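Side-chain contact in methylated RNA-binding protein 1 (PDB 4RCM), which recognises and binds N6-methyladenosine-containing RNA through this YTH domain and lowers the stability of PHO4 mRNA, thereby regulating phosphate metabolism: residues A[137-140]-A[141-145]. Residues are numbered along the deposited sequence; the frame is centred on the assembly and turned at random.
Sequences QEIP and YSIGI
Pro-140 and Ile-143 lie side by side and point the same way: the proline ring sets CB, CG and CD against a single atom of the isoleucine, CG1, with Pro-140 CG 4.1 Å from Ile-143 CG1. Ile-139 meets the same isoleucine from another direction, its side chain crossing that of Ile-143 at about a right angle. Here the branch methyl CG2 does the touching: Ile-139 CG2 sits 3.9 Å from Ile-143 CB and also reaches Gly-144 N at 3.8 Å. The first torsion of Ile-139 (chi1 -56°) puts CG1 beside the backbone N and CG2 beside the carbonyl carbon, on the side from which the chain runs on into the helix, which is why CG2 meets Ile-143 and Gly-144.

At this contact the chain passes from a short, weakly bonded strand into a helix. Pro-140 occupies the N-cap position, and its carbonyl starts the helical bonding: Gly-144 N donates to Pro-140 O over 3.0 Å, almost straight at 176°. The next bond follows from Ile-145 N to Tyr-141 O, while Ile-145 CG1 lies 3.7 Å above the plane of the Tyr-141 ring, offset toward its rim. The phenol OH is hydrogen-bonded to Ile-12 O.

In the YTH fold this corner joins edge strand 138-139 to helix 141-151. Ile-139 pairs through its backbone with Phe-18 of strand 17-23, and its side chain also packs on Ile-122 of strand 121-122. Phe-18 is touched by Tyr-141 and Ile-145 as well, while Ile-143 rests on Phe-120, so the first turn of the helix packs against both strand 17-23 and the loop leading into strand 121-122.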
ATOM      1  N   GLN A 137      -4.655  -8.521   0.955  1.00 12.42           N
ATOM      2  CA  GLN A 137      -5.109  -9.228  -0.215  1.00 13.46           C
ATOM      3  C   GLN A 137      -4.068  -9.055  -1.315  1.00 12.63           C
ATOM      4  O   GLN A 137      -3.726  -7.900  -1.657  1.00 10.67           O
ATOM      5  CB  GLN A 137      -6.451  -8.607  -0.686  1.00 14.34           C
ATOM      6  CG  GLN A 137      -6.893  -9.002  -2.070  1.00 18.58           C
ATOM      7  CD  GLN A 137      -7.127 -10.493  -2.212  1.00 20.52           C
ATOM      8  OE1 GLN A 137      -6.552 -11.145  -3.104  1.00 23.83           O
ATOM      9  NE2 GLN A 137      -7.977 -11.038  -1.353  1.00 19.10           N
ATOM     10  N   GLU A 138      -3.581 -10.162  -1.867  1.00 13.43           N
ATOM     11  CA  GLU A 138      -2.618 -10.072  -3.002  1.00 15.43           C
ATOM     12  C   GLU A 138      -3.266  -9.723  -4.319  1.00 14.50           C
ATOM     13  O   GLU A 138      -4.343 -10.237  -4.667  1.00 14.76           O
ATOM     14  CB  GLU A 138      -1.800 -11.329  -3.199  1.00 16.76           C
ATOM     15  CG  GLU A 138      -0.772 -11.182  -4.326  1.00 16.59           C
ATOM     16  CD  GLU A 138       0.393 -12.134  -4.241  1.00 19.65           C
ATOM     17  OE1 GLU A 138       0.398 -13.036  -3.398  1.00 20.14           O
ATOM     18  OE2 GLU A 138       1.343 -11.957  -5.020  1.00 23.09           O
ATOM     19  N   ILE A 139      -2.573  -8.879  -5.076  1.00 14.43           N
ATOM     20  CA  ILE A 139      -3.058  -8.380  -6.341  1.00 15.02           C
ATOM     21  C   ILE A 139      -2.095  -8.845  -7.483  1.00 15.31           C
ATOM     22  O   ILE A 139      -0.902  -8.520  -7.476  1.00 15.15           O
ATOM     23  CB  ILE A 139      -3.137  -6.845  -6.358  1.00 15.53           C
ATOM     24  CG1 ILE A 139      -4.014  -6.281  -5.204  1.00 16.16           C
ATOM     25  CG2 ILE A 139      -3.613  -6.362  -7.711  1.00 15.37           C
ATOM     26  CD1 ILE A 139      -5.500  -6.590  -5.268  1.00 14.48           C
ATOM     27  N   PRO A 140      -2.613  -9.604  -8.455  1.00 16.09           N
ATOM     28  CA  PRO A 140      -1.733 -10.119  -9.536  1.00 15.72           C
ATOM     29  C   PRO A 140      -0.874  -9.027 -10.194  1.00 14.05           C
ATOM     30  O   PRO A 140      -1.345  -7.937 -10.409  1.00 12.45           O
ATOM     31  CB  PRO A 140      -2.726 -10.652 -10.590  1.00 17.24           C
ATOM     32  CG  PRO A 140      -4.024 -10.821  -9.884  1.00 19.36           C
ATOM     33  CD  PRO A 140      -4.042  -9.733  -8.814  1.00 17.51           C
ATOM     34  N   TYR A 141       0.351  -9.368 -10.588  1.00 12.39           N
ATOM     35  CA  TYR A 141       1.287  -8.398 -11.137  1.00 12.16           C
ATOM     36  C   TYR A 141       0.684  -7.471 -12.189  1.00 11.93           C
ATOM     37  O   TYR A 141       0.706  -6.221 -12.051  1.00  9.33           O
ATOM     38  CB  TYR A 141       2.471  -9.171 -11.720  1.00 13.21           C
ATOM     39  CG  TYR A 141       3.539  -8.319 -12.292  1.00 12.71           C
ATOM     40  CD1 TYR A 141       4.491  -7.684 -11.484  1.00 12.07           C
ATOM     41  CD2 TYR A 141       3.619  -8.147 -13.663  1.00 12.71           C
ATOM     42  CE1 TYR A 141       5.500  -6.891 -12.056  1.00 13.16           C
ATOM     43  CE2 TYR A 141       4.616  -7.379 -14.241  1.00 13.12           C
ATOM     44  CZ  TYR A 141       5.553  -6.750 -13.454  1.00 11.86           C
ATOM     45  OH  TYR A 141       6.463  -5.966 -14.109  1.00 11.73           O
ATOM     46  N   SER A 142       0.098  -8.075 -13.220  1.00 11.86           N
ATOM     47  CA  SER A 142      -0.426  -7.261 -14.332  0.50 10.79           C
ATOM     48  C   SER A 142      -1.492  -6.233 -13.918  1.00 11.50           C
ATOM     49  O   SER A 142      -1.459  -5.091 -14.428  1.00 10.85           O
ATOM     50  CB  SER A 142      -0.896  -8.128 -15.513  0.50 10.49           C
ATOM     51  OG  SER A 142      -1.909  -9.029 -15.142  0.50  9.28           O
ATOM     52  N   ILE A 143      -2.414  -6.600 -13.029  1.00 11.84           N
ATOM     53  CA  ILE A 143      -3.425  -5.671 -12.516  1.00 11.63           C
ATOM     54  C   ILE A 143      -2.706  -4.597 -11.683  1.00 10.08           C
ATOM     55  O   ILE A 143      -2.985  -3.389 -11.804  1.00  8.06           O
ATOM     56  CB  ILE A 143      -4.465  -6.357 -11.568  1.00 15.11           C
ATOM     57  CG1 ILE A 143      -5.116  -7.619 -12.181  1.00 18.42           C
ATOM     58  CG2 ILE A 143      -5.549  -5.368 -11.155  1.00 13.87           C
ATOM     59  CD1 ILE A 143      -5.754  -7.379 -13.485  1.00 20.84           C
ATOM     60  N   GLY A 144      -1.785  -5.014 -10.812  1.00  8.42           N
ATOM     61  CA  GLY A 144      -1.060  -4.033 -10.026  1.00  8.06           C
ATOM     62  C   GLY A 144      -0.350  -2.979 -10.842  1.00  7.44           C
ATOM     63  O   GLY A 144      -0.381  -1.773 -10.510  1.00  7.87           O
ATOM     64  N   ILE A 145       0.267  -3.417 -11.940  1.00  7.82           N
ATOM     65  CA  ILE A 145       0.989  -2.506 -12.798  1.00  8.40           C
ATOM     66  C   ILE A 145       0.010  -1.512 -13.402  1.00  8.58           C
ATOM     67  O   ILE A 145       0.268  -0.276 -13.488  1.00  8.15           O
ATOM     68  CB  ILE A 145       1.744  -3.262 -13.943  1.00  8.43           C
ATOM     69  CG1 ILE A 145       2.955  -4.015 -13.388  1.00  8.69           C
ATOM     70  CG2 ILE A 145       2.164  -2.304 -15.027  1.00  8.71           C
ATOM     71  CD1 ILE A 145       4.066  -3.118 -12.857  1.00  9.05           C
TER